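PDB 3WIW: glycosyl hydrolase family 88 from Pedobacter heparinus, which hydrolyses unsaturated glucuronyl saccharides, with specificity for those derived from heparin. Local coordinates for residues R100-L105 with C123-A128; G144-Y149 with P192-A197; F169-D174 with K207-K212; G251-T256 with I312-L317; L357-G362 with E369-L374. One frame throughout, in Å; residues are numbered along the deposited sequence. Where two conformers were deposited one is given.

Contact 1: residues R100-L105 with C123-A128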
# COMPACT_ATOMS: atom_id res chain seq x y z
N ARG A 100 -2.99 5.29 20.60
CA ARG A 100 -1.65 5.50 21.17
C ARG A 100 -0.56 5.51 20.09
O ARG A 100 0.30 6.40 20.04
CB ARG A 100 -1.28 4.35 22.14
CG ARG A 100 -1.77 4.44 23.55
CD ARG A 100 -0.74 3.75 24.47
NE ARG A 100 -0.42 2.38 24.09
CZ ARG A 100 0.76 1.80 24.28
NH1 ARG A 100 0.96 0.55 23.92
NH2 ARG A 100 1.76 2.48 24.84
N PHE A 101 -0.59 4.51 19.22
CA PHE A 101 0.43 4.39 18.17
C PHE A 101 0.25 5.45 17.06
O PHE A 101 1.21 5.84 16.41
CB PHE A 101 0.47 2.96 17.62
CG PHE A 101 1.20 1.99 18.53
CD1 PHE A 101 0.54 1.36 19.57
CD2 PHE A 101 2.55 1.75 18.35
CE1 PHE A 101 1.23 0.48 20.42
CE2 PHE A 101 3.24 0.86 19.19
CZ PHE A 101 2.58 0.24 20.22
N THR A 102 -0.98 5.92 16.86
CA THR A 102 -1.22 7.01 15.91
C THR A 102 -0.68 8.35 16.41
O THR A 102 0.07 9.03 15.71
CB THR A 102 -2.73 7.13 15.55
OG1 THR A 102 -3.14 5.92 14.90
CG2 THR A 102 -2.99 8.28 14.61
N LEU A 103 -1.02 8.70 17.65
CA LEU A 103 -0.71 10.05 18.15
C LEU A 103 0.79 10.26 18.33
O LEU A 103 1.25 11.40 18.38
CB LEU A 103 -1.46 10.38 19.44
CG LEU A 103 -2.97 10.49 19.28
CD1 LEU A 103 -3.67 10.62 20.65
CD2 LEU A 103 -3.36 11.68 18.38
N ALA A 104 1.54 9.16 18.43
CA ALA A 104 3.00 9.25 18.51
C ALA A 104 3.62 9.74 17.20
O ALA A 104 4.82 10.02 17.16
CB ALA A 104 3.61 7.91 18.90
N LEU A 105 2.82 9.85 16.13
CA LEU A 105 3.33 10.26 14.82
C LEU A 105 3.05 11.74 14.49
O LEU A 105 3.18 12.17 13.34
CB LEU A 105 2.77 9.35 13.73
CG LEU A 105 3.20 7.88 13.85
CD1 LEU A 105 2.69 7.07 12.67
CD2 LEU A 105 4.73 7.76 14.00
N CYS A 123 -2.45 6.59 6.32
CA CYS A 123 -2.69 5.27 6.88
C CYS A 123 -2.91 5.26 8.38
O CYS A 123 -3.54 4.35 8.90
CB CYS A 123 -1.56 4.29 6.53
SG CYS A 123 -1.34 3.99 4.77
N SER A 124 -2.38 6.26 9.08
CA SER A 124 -2.46 6.28 10.53
C SER A 124 -3.57 7.22 10.98
O SER A 124 -4.68 6.78 11.28
CB SER A 124 -1.08 6.64 11.13
OG SER A 124 -0.62 7.88 10.63
N TYR A 125 -3.28 8.52 10.96
CA TYR A 125 -4.27 9.56 11.27
C TYR A 125 -5.49 9.49 10.36
O TYR A 125 -6.60 9.74 10.82
CB TYR A 125 -3.66 10.96 11.14
CG TYR A 125 -2.85 11.40 12.33
CD1 TYR A 125 -1.56 10.92 12.54
CD2 TYR A 125 -3.39 12.27 13.29
CE1 TYR A 125 -0.83 11.31 13.64
CE2 TYR A 125 -2.65 12.66 14.38
CZ TYR A 125 -1.37 12.19 14.55
OH TYR A 125 -0.64 12.58 15.66
N GLY A 126 -5.31 9.17 9.07
CA GLY A 126 -6.45 9.14 8.16
C GLY A 126 -7.47 8.09 8.57
O GLY A 126 -8.68 8.36 8.67
N ASN A 127 -6.98 6.87 8.81
CA ASN A 127 -7.84 5.82 9.32
C ASN A 127 -8.44 6.17 10.68
O ASN A 127 -9.63 5.92 10.92
CB ASN A 127 -7.08 4.49 9.38
CG ASN A 127 -7.07 3.79 8.05
OD1 ASN A 127 -8.12 3.67 7.39
ND2 ASN A 127 -5.90 3.37 7.60
N ALA A 128 -7.64 6.77 11.55
CA ALA A 128 -8.09 7.16 12.87
C ALA A 128 -9.29 8.11 12.76
O ALA A 128 -10.30 7.94 13.45
CB ALA A 128 -6.97 7.87 13.60

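Contact 2: residues G144-Y149 with P192-A197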
# COMPACT_ATOMS: atom_id res chain seq x y z
N GLY A 144 -0.42 18.01 7.00
CA GLY A 144 0.25 17.04 6.14
C GLY A 144 -0.18 17.20 4.69
O GLY A 144 0.63 17.10 3.77
N ALA A 145 -1.48 17.41 4.48
CA ALA A 145 -1.96 17.52 3.11
C ALA A 145 -1.39 18.73 2.39
O ALA A 145 -1.06 18.66 1.21
CB ALA A 145 -3.47 17.51 3.06
N ALA A 146 -1.26 19.85 3.10
CA ALA A 146 -0.68 21.03 2.49
C ALA A 146 0.77 20.75 2.09
O ALA A 146 1.22 21.17 1.02
CB ALA A 146 -0.75 22.23 3.44
N ASN A 147 1.50 20.02 2.93
CA ASN A 147 2.89 19.69 2.62
C ASN A 147 3.03 18.73 1.45
O ASN A 147 3.97 18.82 0.65
CB ASN A 147 3.60 19.13 3.86
CG ASN A 147 3.94 20.23 4.86
OD1 ASN A 147 4.20 21.38 4.48
ND2 ASN A 147 3.91 19.89 6.15
N LEU A 148 2.07 17.81 1.32
CA LEU A 148 2.08 16.90 0.19
C LEU A 148 1.78 17.66 -1.10
O LEU A 148 2.47 17.50 -2.12
CB LEU A 148 1.09 15.77 0.42
CG LEU A 148 1.05 14.72 -0.69
CD1 LEU A 148 2.44 14.14 -0.97
CD2 LEU A 148 0.08 13.60 -0.30
N TYR A 149 0.76 18.51 -1.06
CA TYR A 149 0.39 19.29 -2.23
C TYR A 149 1.53 20.20 -2.66
O TYR A 149 1.73 20.42 -3.86
CB TYR A 149 -0.84 20.13 -1.93
CG TYR A 149 -1.13 21.18 -2.97
CD1 TYR A 149 -1.64 20.83 -4.23
CD2 TYR A 149 -0.89 22.52 -2.70
CE1 TYR A 149 -1.91 21.78 -5.18
CE2 TYR A 149 -1.16 23.48 -3.64
CZ TYR A 149 -1.68 23.12 -4.87
OH TYR A 149 -1.95 24.13 -5.78
N PRO A 192 -10.05 22.45 -3.84
CA PRO A 192 -10.14 21.79 -5.15
C PRO A 192 -8.77 21.65 -5.84
O PRO A 192 -8.58 20.65 -6.52
CB PRO A 192 -11.10 22.68 -5.96
CG PRO A 192 -11.25 23.93 -5.17
CD PRO A 192 -10.92 23.64 -3.75
N GLU A 193 -7.83 22.56 -5.63
CA GLU A 193 -6.53 22.40 -6.28
C GLU A 193 -5.77 21.20 -5.74
O GLU A 193 -4.99 20.58 -6.47
CB GLU A 193 -5.67 23.67 -6.23
CG GLU A 193 -6.19 24.82 -7.14
CD GLU A 193 -5.12 25.85 -7.49
OE1 GLU A 193 -5.16 26.90 -6.86
OE2 GLU A 193 -4.26 25.64 -8.38
N TRP A 194 -6.01 20.83 -4.49
CA TRP A 194 -5.38 19.61 -3.94
C TRP A 194 -5.93 18.38 -4.64
O TRP A 194 -5.18 17.49 -5.04
CB TRP A 194 -5.63 19.47 -2.44
CG TRP A 194 -4.95 20.51 -1.56
CD1 TRP A 194 -4.15 21.55 -1.96
CD2 TRP A 194 -5.05 20.60 -0.13
NE1 TRP A 194 -3.73 22.28 -0.86
CE2 TRP A 194 -4.26 21.71 0.28
CE3 TRP A 194 -5.71 19.85 0.85
CZ2 TRP A 194 -4.13 22.09 1.62
CZ3 TRP A 194 -5.59 20.23 2.19
CH2 TRP A 194 -4.80 21.33 2.56
N PHE A 195 -7.26 18.32 -4.76
CA PHE A 195 -7.92 17.20 -5.42
C PHE A 195 -7.47 17.13 -6.89
O PHE A 195 -7.11 16.06 -7.38
CB PHE A 195 -9.44 17.37 -5.30
CG PHE A 195 -10.23 16.27 -5.93
CD1 PHE A 195 -10.51 16.28 -7.29
CD2 PHE A 195 -10.68 15.20 -5.16
CE1 PHE A 195 -11.24 15.25 -7.88
CE2 PHE A 195 -11.40 14.17 -5.74
CZ PHE A 195 -11.68 14.19 -7.09
N ASP A 196 -7.49 18.28 -7.57
CA ASP A 196 -7.12 18.34 -8.98
C ASP A 196 -5.66 17.96 -9.19
O ASP A 196 -5.33 17.32 -10.20
CB ASP A 196 -7.38 19.74 -9.56
CG ASP A 196 -8.86 20.14 -9.52
OD1 ASP A 196 -9.73 19.26 -9.38
OD2 ASP A 196 -9.14 21.35 -9.65
N ALA A 197 -4.80 18.31 -8.25
CA ALA A 197 -3.38 17.96 -8.36
C ALA A 197 -3.21 16.44 -8.32
O ALA A 197 -2.43 15.88 -9.08
CB ALA A 197 -2.58 18.62 -7.25
O HOH W 1 -2.10 23.31 -8.46

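Contact 3: residues F169-D174 with K207-K212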
# COMPACT_ATOMS: atom_id res chain seq x y z
N PHE A 169 13.87 15.44 -11.17
CA PHE A 169 12.49 15.38 -10.71
C PHE A 169 11.99 13.95 -10.84
O PHE A 169 11.35 13.60 -11.82
CB PHE A 169 11.62 16.36 -11.52
CG PHE A 169 10.27 16.66 -10.89
CD1 PHE A 169 9.22 15.76 -11.01
CD2 PHE A 169 10.06 17.85 -10.20
CE1 PHE A 169 7.98 16.03 -10.44
CE2 PHE A 169 8.82 18.13 -9.62
CZ PHE A 169 7.77 17.22 -9.75
N PRO A 170 12.31 13.12 -9.84
CA PRO A 170 11.93 11.72 -9.90
C PRO A 170 10.52 11.49 -9.41
O PRO A 170 10.12 12.04 -8.36
CB PRO A 170 12.93 11.05 -8.96
CG PRO A 170 13.21 12.13 -7.91
CD PRO A 170 13.10 13.44 -8.64
N VAL A 171 9.77 10.67 -10.14
CA VAL A 171 8.42 10.26 -9.72
C VAL A 171 8.37 8.74 -9.76
O VAL A 171 8.67 8.12 -10.79
CB VAL A 171 7.35 10.84 -10.68
CG1 VAL A 171 5.94 10.40 -10.24
CG2 VAL A 171 7.43 12.36 -10.69
N ILE A 172 8.03 8.12 -8.64
CA ILE A 172 7.97 6.67 -8.58
C ILE A 172 6.53 6.17 -8.66
O ILE A 172 5.60 6.90 -8.31
CB ILE A 172 8.70 6.10 -7.34
CG1 ILE A 172 8.00 6.40 -6.00
CG2 ILE A 172 10.13 6.62 -7.32
CD1 ILE A 172 8.80 5.90 -4.78
N ILE A 173 6.34 4.94 -9.12
CA ILE A 173 5.00 4.38 -9.27
C ILE A 173 4.27 4.36 -7.90
O ILE A 173 3.04 4.54 -7.84
CB ILE A 173 5.08 2.97 -9.93
CG1 ILE A 173 3.70 2.52 -10.40
CG2 ILE A 173 5.67 1.91 -8.98
CD1 ILE A 173 3.17 3.28 -11.64
N ASP A 174 5.03 4.14 -6.82
CA ASP A 174 4.46 4.08 -5.46
C ASP A 174 3.70 5.38 -5.11
O ASP A 174 2.81 5.37 -4.26
CB ASP A 174 5.53 3.86 -4.38
CG ASP A 174 6.70 2.96 -4.81
OD1 ASP A 174 7.23 3.06 -5.94
OD2 ASP A 174 7.16 2.20 -3.93
N LYS A 207 0.07 8.08 -18.53
CA LYS A 207 0.80 8.20 -19.78
C LYS A 207 2.25 7.68 -19.67
O LYS A 207 2.67 6.81 -20.43
CB LYS A 207 0.79 9.66 -20.23
CG LYS A 207 1.54 9.87 -21.52
CD LYS A 207 1.55 11.34 -21.91
CE LYS A 207 2.31 11.54 -23.21
NZ LYS A 207 2.46 12.98 -23.55
N ASN A 208 3.00 8.19 -18.71
CA ASN A 208 4.45 8.04 -18.76
C ASN A 208 5.02 6.82 -18.04
O ASN A 208 6.09 6.34 -18.41
CB ASN A 208 5.12 9.32 -18.25
CG ASN A 208 4.75 10.52 -19.07
OD1 ASN A 208 4.81 10.46 -20.31
ND2 ASN A 208 4.36 11.60 -18.41
N HIS A 209 4.34 6.33 -17.01
CA HIS A 209 4.89 5.21 -16.25
C HIS A 209 4.60 3.83 -16.87
O HIS A 209 5.09 2.84 -16.37
CB HIS A 209 4.37 5.21 -14.81
CG HIS A 209 5.36 5.75 -13.82
ND1 HIS A 209 5.40 7.08 -13.46
CD2 HIS A 209 6.28 5.11 -13.06
CE1 HIS A 209 6.35 7.24 -12.55
NE2 HIS A 209 6.90 6.07 -12.29
N PHE A 210 3.80 3.78 -17.93
CA PHE A 210 3.33 2.50 -18.47
C PHE A 210 3.87 2.19 -19.84
O PHE A 210 3.89 3.06 -20.71
CB PHE A 210 1.80 2.40 -18.44
CG PHE A 210 1.28 2.34 -17.04
CD1 PHE A 210 1.10 3.52 -16.28
CD2 PHE A 210 1.05 1.11 -16.44
CE1 PHE A 210 0.68 3.45 -14.96
CE2 PHE A 210 0.64 1.05 -15.13
CZ PHE A 210 0.45 2.20 -14.38
N ARG A 211 4.32 0.95 -20.00
CA ARG A 211 4.76 0.42 -21.28
C ARG A 211 3.55 -0.02 -22.09
O ARG A 211 2.43 -0.06 -21.57
CB ARG A 211 5.71 -0.76 -21.06
CG ARG A 211 6.88 -0.40 -20.17
CD ARG A 211 7.94 -1.51 -20.15
NE ARG A 211 8.98 -1.26 -19.13
CZ ARG A 211 8.89 -1.62 -17.85
NH1 ARG A 211 9.87 -1.33 -17.02
NH2 ARG A 211 7.85 -2.30 -17.41
N LYS A 212 3.74 -0.37 -23.36
CA LYS A 212 2.61 -0.75 -24.21
C LYS A 212 1.86 -1.98 -23.70
O LYS A 212 0.66 -2.12 -23.93
CB LYS A 212 3.04 -0.93 -25.67
CG LYS A 212 3.49 0.36 -26.34
CD LYS A 212 3.46 0.28 -27.86
CE LYS A 212 4.44 -0.73 -28.42
NZ LYS A 212 5.81 -0.53 -27.88

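Contact 4: residues G251-T256 with I312-L317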
# COMPACT_ATOMS: atom_id res chain seq x y z
N GLY A 251 0.46 0.26 -9.01
CA GLY A 251 -0.24 0.77 -10.18
C GLY A 251 -1.69 0.31 -10.21
O GLY A 251 -2.60 1.14 -10.38
N LEU A 252 -1.92 -0.99 -10.06
CA LEU A 252 -3.28 -1.52 -10.05
C LEU A 252 -4.12 -0.81 -8.98
O LEU A 252 -5.24 -0.34 -9.23
CB LEU A 252 -3.26 -3.02 -9.78
CG LEU A 252 -4.63 -3.67 -9.67
CD1 LEU A 252 -5.45 -3.52 -10.96
CD2 LEU A 252 -4.49 -5.14 -9.26
N TYR A 253 -3.59 -0.78 -7.76
CA TYR A 253 -4.29 -0.17 -6.65
C TYR A 253 -4.51 1.33 -6.92
O TYR A 253 -5.60 1.85 -6.67
CB TYR A 253 -3.48 -0.39 -5.39
CG TYR A 253 -4.17 -0.12 -4.08
CD1 TYR A 253 -4.54 1.18 -3.71
CD2 TYR A 253 -4.42 -1.16 -3.18
CE1 TYR A 253 -5.11 1.44 -2.47
CE2 TYR A 253 -5.00 -0.91 -1.94
CZ TYR A 253 -5.33 0.40 -1.58
OH TYR A 253 -5.87 0.66 -0.35
N GLY A 254 -3.47 2.01 -7.39
CA GLY A 254 -3.51 3.45 -7.63
C GLY A 254 -4.68 3.82 -8.55
O GLY A 254 -5.36 4.83 -8.30
N TYR A 255 -4.92 3.03 -9.59
CA TYR A 255 -5.99 3.36 -10.56
C TYR A 255 -7.36 2.90 -10.07
O TYR A 255 -8.34 3.58 -10.35
CB TYR A 255 -5.64 2.91 -12.00
CG TYR A 255 -4.55 3.82 -12.49
CD1 TYR A 255 -4.87 5.12 -12.86
CD2 TYR A 255 -3.21 3.46 -12.42
CE1 TYR A 255 -3.89 6.02 -13.23
CE2 TYR A 255 -2.22 4.35 -12.77
CZ TYR A 255 -2.56 5.64 -13.16
OH TYR A 255 -1.56 6.52 -13.48
N THR A 256 -7.41 1.80 -9.33
CA THR A 256 -8.66 1.37 -8.70
C THR A 256 -9.14 2.44 -7.71
O THR A 256 -10.30 2.87 -7.74
CB THR A 256 -8.46 0.00 -8.04
OG1 THR A 256 -8.08 -0.95 -9.05
CG2 THR A 256 -9.75 -0.43 -7.38
N ILE A 312 -2.39 -6.40 -4.35
CA ILE A 312 -3.20 -6.84 -5.48
C ILE A 312 -4.56 -7.35 -5.02
O ILE A 312 -5.58 -7.00 -5.64
CB ILE A 312 -2.45 -7.92 -6.31
CG1 ILE A 312 -1.30 -7.25 -7.07
CG2 ILE A 312 -3.40 -8.61 -7.28
CD1 ILE A 312 -0.24 -8.24 -7.55
N ALA A 313 -4.60 -8.18 -3.97
CA ALA A 313 -5.87 -8.70 -3.49
C ALA A 313 -6.80 -7.55 -3.06
O ALA A 313 -7.98 -7.53 -3.44
CB ALA A 313 -5.65 -9.68 -2.35
N SER A 314 -6.28 -6.60 -2.28
CA SER A 314 -7.11 -5.49 -1.82
C SER A 314 -7.66 -4.71 -3.02
O SER A 314 -8.86 -4.44 -3.09
CB SER A 314 -6.34 -4.58 -0.89
OG SER A 314 -7.29 -3.70 -0.32
N ALA A 315 -6.80 -4.42 -3.99
CA ALA A 315 -7.22 -3.66 -5.16
C ALA A 315 -8.27 -4.43 -5.97
O ALA A 315 -9.26 -3.84 -6.40
CB ALA A 315 -6.03 -3.30 -6.03
N LEU A 316 -8.03 -5.72 -6.21
CA LEU A 316 -8.96 -6.51 -7.01
C LEU A 316 -10.33 -6.62 -6.37
O LEU A 316 -11.35 -6.65 -7.06
CB LEU A 316 -8.39 -7.89 -7.33
CG LEU A 316 -7.22 -7.93 -8.31
CD1 LEU A 316 -6.80 -9.38 -8.48
CD2 LEU A 316 -7.60 -7.33 -9.66
N LEU A 317 -10.37 -6.63 -5.04
CA LEU A 317 -11.67 -6.65 -4.35
C LEU A 317 -12.44 -5.35 -4.60
O LEU A 317 -13.62 -5.40 -4.92
CB LEU A 317 -11.48 -6.89 -2.86
CG LEU A 317 -11.04 -8.32 -2.53
CD1 LEU A 317 -10.49 -8.41 -1.10
CD2 LEU A 317 -12.20 -9.31 -2.75

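Contact 5: residues L357-G362 with E369-L374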
# COMPACT_ATOMS: atom_id res chain seq x y z
N LEU A 357 1.81 -11.65 8.46
CA LEU A 357 2.26 -12.43 7.30
C LEU A 357 3.77 -12.61 7.27
O LEU A 357 4.53 -11.86 7.89
CB LEU A 357 1.84 -11.74 6.01
CG LEU A 357 0.35 -11.64 5.72
CD1 LEU A 357 0.15 -11.01 4.34
CD2 LEU A 357 -0.32 -12.99 5.79
N LYS A 358 4.18 -13.62 6.51
CA LYS A 358 5.59 -13.88 6.22
C LYS A 358 5.90 -13.62 4.74
O LYS A 358 5.00 -13.39 3.93
CB LYS A 358 5.89 -15.34 6.54
CG LYS A 358 5.71 -15.67 8.02
CD LYS A 358 5.84 -17.17 8.31
CE LYS A 358 4.64 -17.99 7.82
NZ LYS A 358 4.91 -19.46 7.91
N HIS A 359 7.19 -13.64 4.39
CA HIS A 359 7.60 -13.77 2.97
C HIS A 359 7.36 -12.56 2.06
O HIS A 359 6.87 -12.73 0.94
CB HIS A 359 7.01 -15.02 2.30
CG HIS A 359 7.20 -16.29 3.07
ND1 HIS A 359 8.43 -16.73 3.51
CD2 HIS A 359 6.30 -17.22 3.47
CE1 HIS A 359 8.28 -17.88 4.14
NE2 HIS A 359 6.99 -18.18 4.16
N SER A 360 7.67 -11.36 2.54
CA SER A 360 7.78 -10.19 1.65
C SER A 360 9.22 -9.92 1.25
O SER A 360 10.16 -10.45 1.87
CB SER A 360 7.17 -8.94 2.29
OG SER A 360 5.76 -9.07 2.31
N VAL A 361 9.39 -9.11 0.21
CA VAL A 361 10.74 -8.73 -0.24
C VAL A 361 10.77 -7.21 -0.38
O VAL A 361 10.04 -6.63 -1.21
CB VAL A 361 11.06 -9.38 -1.61
CG1 VAL A 361 12.41 -8.87 -2.16
CG2 VAL A 361 11.09 -10.90 -1.50
N GLY A 362 11.62 -6.56 0.43
CA GLY A 362 11.75 -5.11 0.38
C GLY A 362 12.49 -4.63 -0.86
O GLY A 362 11.92 -3.94 -1.71
N GLU A 369 15.82 -6.66 3.33
CA GLU A 369 14.50 -7.19 3.68
C GLU A 369 14.04 -8.28 2.72
O GLU A 369 12.92 -8.24 2.21
CB GLU A 369 13.48 -6.04 3.80
CG GLU A 369 13.79 -5.10 4.99
CD GLU A 369 12.90 -3.87 5.08
OE1 GLU A 369 12.58 -3.28 4.03
OE2 GLU A 369 12.50 -3.49 6.21
N ILE A 370 14.90 -9.26 2.49
CA ILE A 370 14.54 -10.36 1.61
C ILE A 370 13.91 -11.48 2.43
O ILE A 370 14.56 -12.05 3.31
CB ILE A 370 15.75 -10.92 0.84
CG1 ILE A 370 16.41 -9.82 -0.01
CG2 ILE A 370 15.31 -12.09 -0.04
CD1 ILE A 370 17.78 -10.24 -0.56
N ASP A 371 12.65 -11.79 2.13
CA ASP A 371 11.93 -12.92 2.73
C ASP A 371 11.72 -12.69 4.23
O ASP A 371 12.18 -13.45 5.07
CB ASP A 371 12.60 -14.29 2.44
CG ASP A 371 11.68 -15.44 2.77
OD1 ASP A 371 10.50 -15.22 3.02
OD2 ASP A 371 12.13 -16.59 2.80
N THR A 372 11.00 -11.61 4.55
CA THR A 372 10.74 -11.18 5.92
C THR A 372 9.31 -10.66 5.97
O THR A 372 8.78 -10.20 4.96
CB THR A 372 11.68 -9.96 6.33
OG1 THR A 372 11.21 -9.34 7.54
CG2 THR A 372 11.66 -8.85 5.30
N PRO A 373 8.67 -10.74 7.15
CA PRO A 373 7.47 -9.93 7.30
C PRO A 373 7.76 -8.44 7.09
O PRO A 373 8.88 -7.97 7.33
CB PRO A 373 7.10 -10.13 8.76
CG PRO A 373 8.38 -10.43 9.42
CD PRO A 373 9.10 -11.32 8.43
N LEU A 374 6.76 -7.71 6.62
CA LEU A 374 6.84 -6.26 6.48
C LEU A 374 5.53 -5.67 6.93
O LEU A 374 4.44 -6.18 6.63
CB LEU A 374 7.15 -5.90 5.03
CG LEU A 374 8.66 -5.72 4.75
CD1 LEU A 374 8.97 -5.85 3.27
CD2 LEU A 374 9.07 -4.32 5.29
O HOH W 2 4.26 -9.29 6.89
O HOH W 3 9.40 -14.35 6.10

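Contact 1: residues R100-L105 with C123-A128
Thr102 lays its methyl group over one face of the Tyr125 ring. This CH-pi contact joins helix 92-103 to helix 117-132 in the alpha6/alpha6 barrel. CG2 of Thr102 sits 3.8 Å from the Tyr125 ring centroid and 17° off the ring normal. It is offset toward the rim, and CD1 is the nearest ring atom. CG2 is anti to the backbone N of Thr102, with OG1 beside N (chi1 -63°). That rotation turns OG1 away from the ring to bonds with Ala98 O and Trp83 NE1. The same methyl also reaches Ala128 CB at 4.1 Å, one helical turn beyond Tyr125.

The tyrosine reaches across Thr102 toward Leu103 and Leu105. Its CE1 lies 3.2 Å from Thr102 O, the oxygen that also accepts the backbone N-H of Leu105. CD2 of Leu103 comes to 4.0 Å from Tyr125 OH, the two side chains crossing at about a right angle. Pro140 and Leu141 of helix 138-150 also touch the ring.

Leu105 points at helix 117-132. Its CB is 4.1 Å from Tyr125 CE1, and its CD1 meets the side chain of Ser124. Ser124 OG turns back to Met120 O within its own helix. A wider pi-type turn spans Cys123 to Gly126. Beside it, Asn127 ND2 donates to Cys123 O over 2.9 Å, from above the carbonyl plane.

Contact 2: residues G144-Y149 with P192-A197
Tyr149 and Trp194 meet ring to ring. CD1 of Trp194 stands over one face of the Tyr149 ring, 3.2 Å from Tyr149 CG, a tight approach. The planes are 40° apart, so the pair is oblique. Tyr149 CB in turn lies over the five-membered ring of Trp194, in a CH-pi contact 3.9 Å from the centroid. The methyl of Ala197 closes on the edge of the phenol ring, 3.8 Å from Tyr149 CE1.

The six-membered part of the indole runs back along helix 138-150. Ala145 CB touches Trp194 CZ3 at 3.6 Å, and Ala146 CB lies near CZ2. The alanines lie against the indole where the axes of the two segments cross at 53°, 10.6 Å apart, in this outlying part of the alpha6/alpha6 barrel. An alanine at Tyr149 would remove the ring over Trp194 CD1 and would probably loosen the packing between the two helices.

Tyr149 CG is anti to the backbone N (chi1 168°), which carries the ring across to the other helix. Its OH bonds a water at 2.8 Å, and that water donates to Glu193 OE2. Behind the contact, Ala185 of helix 175-188 touches both Ala145 and Trp194.

Contact 3: residues F169-D174 with K207-K212
His209 puts the edge of its imidazole ring against the backbone of strand 170-172. Its CE1 lies 3.0 Å from Val171 O, which is near the ring plane. The first torsion of His209 is -101°, away from a staggered position. The off-stagger torsion is consistent with the pull of a bond at NE2. NE2 is hydrogen-bonded to His218 O, just before strand 219-222, so the ring ties the chain after helix 192-208 to that neighbouring strand.

Val171 directs its side chain at the histidine. CG1 is anti to the backbone N (chi1 179°) and stands 3.9 Å from His209 CE1. Ile173 takes a bent path. Its CG1 is anti to the backbone N, CG2 takes the crowded position between N and the carbonyl carbon, and chi2 of 72° folds CD1 back toward the histidine. CD1 then lies 3.9 Å from both His209 CB and His209 CD2. The same methyl touches Phe210 CZ at 4.0 Å, approaching the ring obliquely. Phe210 CG is anti to its carbonyl carbon, and its ring also meets His270 edge-to-face.

Next to Ile173 is Asp174, the predicted proton donor. His218 serves both regions: its O meets His209, and its NE2 bonds Asp174 OD1. His218 is thus second-shell to Asp174, and His209 lies one layer further out. Strand 170-172 is an outer strand of a three-stranded antiparallel sheet and pairs with 219-222. From helix 192-208, His201 touches Val171 and Thr205 touches Ile173.

Contact 4: residues G251-T256 with I312-L317
Ala315 points its methyl straight at helix 245-262 and meets two side chains there. CB of Ala315 is 3.6 Å from Tyr253 CA, 3.9 Å from Tyr253 CD2 and 3.9 Å from Leu252 CG. The small alanine sits where the backbones come close, the axes of the two segments being 8.7 Å apart. The helices run in nearly the same direction, 29° apart, consistent with neighbouring inner helices of the alpha6/alpha6 barrel.

Leu252 and Tyr253 diverge from the alanine. Both have CG anti to the backbone N. Leu252 reaches with CD2 to Leu316 CD2 at 3.8 Å, the two chains crossing at about a right angle. The same CD2 meets Ile312 CG2. Tyr253 swings its ring the other way, with CE2 4.0 Å from Ser314 OG in an oblique approach. One turn on, Thr256 lays CG2 3.6 Å from Ala315 O. Its OG1 turns back to Leu252 O at 2.9 Å, so that carbonyl takes both the hydroxyl and the backbone N-H of Thr256.

Glu383 of helix 375-392 joins the polar ends, since its OE2 is hydrogen-bonded to both Tyr253 OH and Ser314 OG. A phenylalanine at Tyr253 would remove this hydroxyl and would probably weaken the link to helix 375-392. Between the two segments the contact is apolar, with no hydrogen bond crossing it. The buried hydroxyls are satisfied within their own helix or by the third one. If both hydroxyls at Glu383 OE2 donate to it, they would probably favour its ionised form.

Contact 5: residues L357-G362 with E369-L374
The imidazole of His359 has Lys358 CB over one face, 3.6 Å above the plane, and the Asp371 carboxylate at its edge. His359 ND1 donates to Asp371 OD1 over 2.6 Å, nearly straight at 167°. The oxygen lies in the ring plane and uses its syn lone pair. The carboxylate is turned 31° from the ring, and the two side chains run side by side. A short bond to a carboxylate would probably favour a charged imidazole. Tyr345 meets the same ring edge-to-face.

Beyond this pair the segments form a short antiparallel ladder. Ser360 and Thr372 are a hydrogen-bonded pair, with Ser360 N to Thr372 O at 2.9 Å and Thr372 N to Ser360 O at 3.0 Å. Asp371 N adds a weak bond to Ser360 O, so Asp371 and Thr372 both face Ser360 in a G1 beta bulge. Asp371 has a positive phi of 66°. Val361 and Ile370 follow as a non-hydrogen-bonded pair.

At the far end Gly362 N donates to Glu369 O over 2.8 Å. Gly362 CA lies close against the Glu369 side chain. The Glu369 carboxylate is held by Arg57 and Ser58. Leu374 turns CD1 to Ser360 CB at 3.7 Å, just before helix 375-392. Val361 O and Gly362 O both receive bonds from Arg246, a predicted substrate-binding residue.

How the contacts relate
Contact 1 comes first along the chain and closes a short loop between helices 92-103 and 117-132. Helix 138-150 follows directly and opens contact 2, which closes on helix 192-208. Contact 3 opens inside that span, at strand 170-172, and closes at the end of the same helix, so contacts 2 and 3 cross. Contact 4 then bridges 55 residues between helices 245-262 and 306-322. It touches contact 3 through Phe210 CE1 and Tyr255 CE2, 3.7 Å apart. Contact 5 closes the last and shortest loop, before helix 375-392. Its centre lies about 32 Å from that of contact 2, on the opposite side of the chain's centre.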